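Long-range contact in Non-structural protein 9 (Avian infectious bronchitis virus, PDB 5C94), which probably binds single-stranded RNA as a homodimer and serves as an accessory subunit of the coronavirus replication machinery: residues A[45-50]-A[91-96]. Numbering follows the deposited sequence.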
loop_
_atom_site.group_PDB
_atom_site.type_symbol
_atom_site.label_atom_id
_atom_site.label_comp_id
_atom_site.label_asym_id
_atom_site.label_seq_id
_atom_site.Cartn_x
_atom_site.Cartn_y
_atom_site.Cartn_z
ATOM N N VAL A 45 14.054 -1.331 -1.806
ATOM C CA VAL A 45 13.803 -1.283 -0.371
ATOM C C VAL A 45 13.056 0.015 -0.034
ATOM O O VAL A 45 13.455 1.108 -0.448
ATOM C CB VAL A 45 15.114 -1.396 0.450
ATOM C CG1 VAL A 45 14.814 -1.541 1.920
ATOM C CG2 VAL A 45 15.888 -2.612 0.018
ATOM N N ALA A 46 11.963 -0.128 0.714
ATOM C CA ALA A 46 11.018 0.958 0.956
ATOM C C ALA A 46 10.998 1.459 2.407
ATOM O O ALA A 46 10.758 2.646 2.681
ATOM C CB ALA A 46 9.626 0.493 0.563
ATOM N N ALA A 47 11.220 0.541 3.341
ATOM C CA ALA A 47 11.032 0.854 4.744
ATOM C C ALA A 47 11.752 -0.142 5.628
ATOM O O ALA A 47 12.048 -1.255 5.196
ATOM C CB ALA A 47 9.555 0.873 5.085
ATOM N N ILE A 48 12.053 0.262 6.860
ATOM C CA ILE A 48 12.500 -0.706 7.858
ATOM C C ILE A 48 11.636 -0.563 9.104
ATOM O O ILE A 48 11.051 0.498 9.333
ATOM C CB ILE A 48 14.000 -0.546 8.226
ATOM C CG1 ILE A 48 14.210 0.672 9.118
ATOM C CG2 ILE A 48 14.895 -0.498 6.965
ATOM C CD1 ILE A 48 15.369 0.514 10.069
ATOM N N THR A 49 11.508 -1.645 9.871
ATOM C CA THR A 49 10.864 -1.572 11.180
ATOM C C THR A 49 11.810 -1.976 12.311
ATOM O O THR A 49 12.742 -2.773 12.122
ATOM C CB THR A 49 9.596 -2.454 11.264
ATOM O OG1 THR A 49 9.911 -3.808 10.911
ATOM C CG2 THR A 49 8.517 -1.911 10.346
ATOM N N SER A 50 11.556 -1.425 13.493
ATOM C CA SER A 50 12.433 -1.643 14.628
ATOM C C SER A 50 11.761 -1.260 15.933
ATOM O O SER A 50 10.823 -0.466 15.940
ATOM C CB SER A 50 13.732 -0.841 14.447
ATOM O OG SER A 50 14.610 -1.051 15.541
ATOM N N LEU A 91 8.317 2.481 12.275
ATOM C CA LEU A 91 8.403 2.213 10.847
ATOM C C LEU A 91 9.036 3.426 10.168
ATOM O O LEU A 91 8.523 4.553 10.269
ATOM C CB LEU A 91 7.020 1.896 10.285
ATOM C CG LEU A 91 6.749 1.524 8.815
ATOM C CD1 LEU A 91 6.534 2.759 8.011
ATOM C CD2 LEU A 91 7.836 0.699 8.192
ATOM N N TYR A 92 10.175 3.183 9.522
ATOM C CA TYR A 92 10.936 4.224 8.860
ATOM C C TYR A 92 10.914 3.990 7.370
ATOM O O TYR A 92 11.394 2.954 6.909
ATOM C CB TYR A 92 12.408 4.233 9.291
ATOM C CG TYR A 92 12.742 4.273 10.761
ATOM C CD1 TYR A 92 12.609 3.143 11.572
ATOM C CD2 TYR A 92 13.260 5.431 11.319
ATOM C CE1 TYR A 92 12.949 3.193 12.914
ATOM C CE2 TYR A 92 13.606 5.495 12.637
ATOM C CZ TYR A 92 13.455 4.387 13.432
ATOM O OH TYR A 92 13.830 4.501 14.742
ATOM N N PHE A 93 10.398 4.941 6.612
ATOM C CA PHE A 93 10.536 4.854 5.173
ATOM C C PHE A 93 11.897 5.384 4.812
ATOM O O PHE A 93 12.472 6.215 5.509
ATOM C CB PHE A 93 9.446 5.630 4.439
ATOM C CG PHE A 93 8.084 5.029 4.583
ATOM C CD1 PHE A 93 7.759 3.847 3.924
ATOM C CD2 PHE A 93 7.133 5.631 5.398
ATOM C CE1 PHE A 93 6.501 3.287 4.059
ATOM C CE2 PHE A 93 5.870 5.084 5.541
ATOM C CZ PHE A 93 5.550 3.906 4.875
ATOM N N ILE A 94 12.410 4.880 3.713
ATOM C CA ILE A 94 13.690 5.295 3.217
ATOM C C ILE A 94 13.564 6.629 2.458
ATOM O O ILE A 94 12.573 6.864 1.767
ATOM C CB ILE A 94 14.249 4.155 2.362
ATOM C CG1 ILE A 94 14.811 3.108 3.327
ATOM C CG2 ILE A 94 15.264 4.644 1.337
ATOM C CD1 ILE A 94 15.045 1.802 2.731
ATOM N N LYS A 95 14.547 7.509 2.638
ATOM C CA LYS A 95 14.538 8.841 2.050
ATOM C C LYS A 95 14.170 8.761 0.580
ATOM O O LYS A 95 14.781 7.982 -0.165
ATOM C CB LYS A 95 15.905 9.512 2.206
ATOM C CG LYS A 95 15.869 10.925 2.767
ATOM C CD LYS A 95 15.627 10.883 4.272
ATOM C CE LYS A 95 15.873 12.227 4.948
ATOM N NZ LYS A 95 15.485 12.196 6.395
ATOM N N ASN A 96 13.150 9.536 0.193
ATOM C CA ASN A 96 12.727 9.697 -1.205
ATOM C C ASN A 96 12.009 8.509 -1.819
ATOM O O ASN A 96 11.962 8.374 -3.039
ATOM C CB ASN A 96 13.921 10.042 -2.097
ATOM C CG ASN A 96 14.658 11.274 -1.622
ATOM O OD1 ASN A 96 15.891 11.284 -1.550
ATOM N ND2 ASN A 96 13.901 12.316 -1.265
#
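The carbonyl oxygen of Ala46 receives the backbone N-H of Ile94, with Ala46 O to Ile94 N at 3.0 Å, the donor lying above the carbonyl plane. The CA-H of Phe93 also leans on this oxygen, the edge of the Phe93 ring meets it nearly in plane, and Thr97 OG1 adds a weak hydrogen bond. Two residues further along each strand, Ile48 and Tyr92 exchange two hydrogen bonds as an antiparallel hydrogen-bonded pair: Ile48 N to Tyr92 O and Tyr92 N to Ile48 O both measure 2.8 Å, the second almost straight at 175°. Ala47 with Phe93 and Thr49 with Leu91 are the flanking non-hydrogen-bonded pairs.

The side chains of Ala47, Thr49, Leu91 and Phe93 share one sheet face. Leu91 CG stands anti to its backbone N (chi1 -178°), and CD2 reaches across the strands to Ala47 CB at 3.6 Å and Thr49 CG2 at 3.5 Å, while CD1 lies over the rim of one face of the Phe93 ring. On the other face, Ile48 CG1 sits between its own N and carbonyl carbon (chi1 75°) and meets Tyr92 CD1 at 3.8 Å. Tyr92 OH is hydrogen-bonded to Asn52 O and Leu55 N, anchoring the far end of the ring. Beyond Phe93, Ile94 CD1 touches Val45 CG1 at 3.4 Å.

The contact joins two central strands of the nsp9 barrel: 42-50, whose Ala46 and Ala47 form a classic beta bulge opposite Tyr35, runs between 30-39 and 85-93, Ile48 packs on Ala58 of strand 57-61, and helix 99-109 covers Ala46 and Phe93 through Val105, with Pro2 of the second subunit, probably left over from the expression tag, also against Phe93.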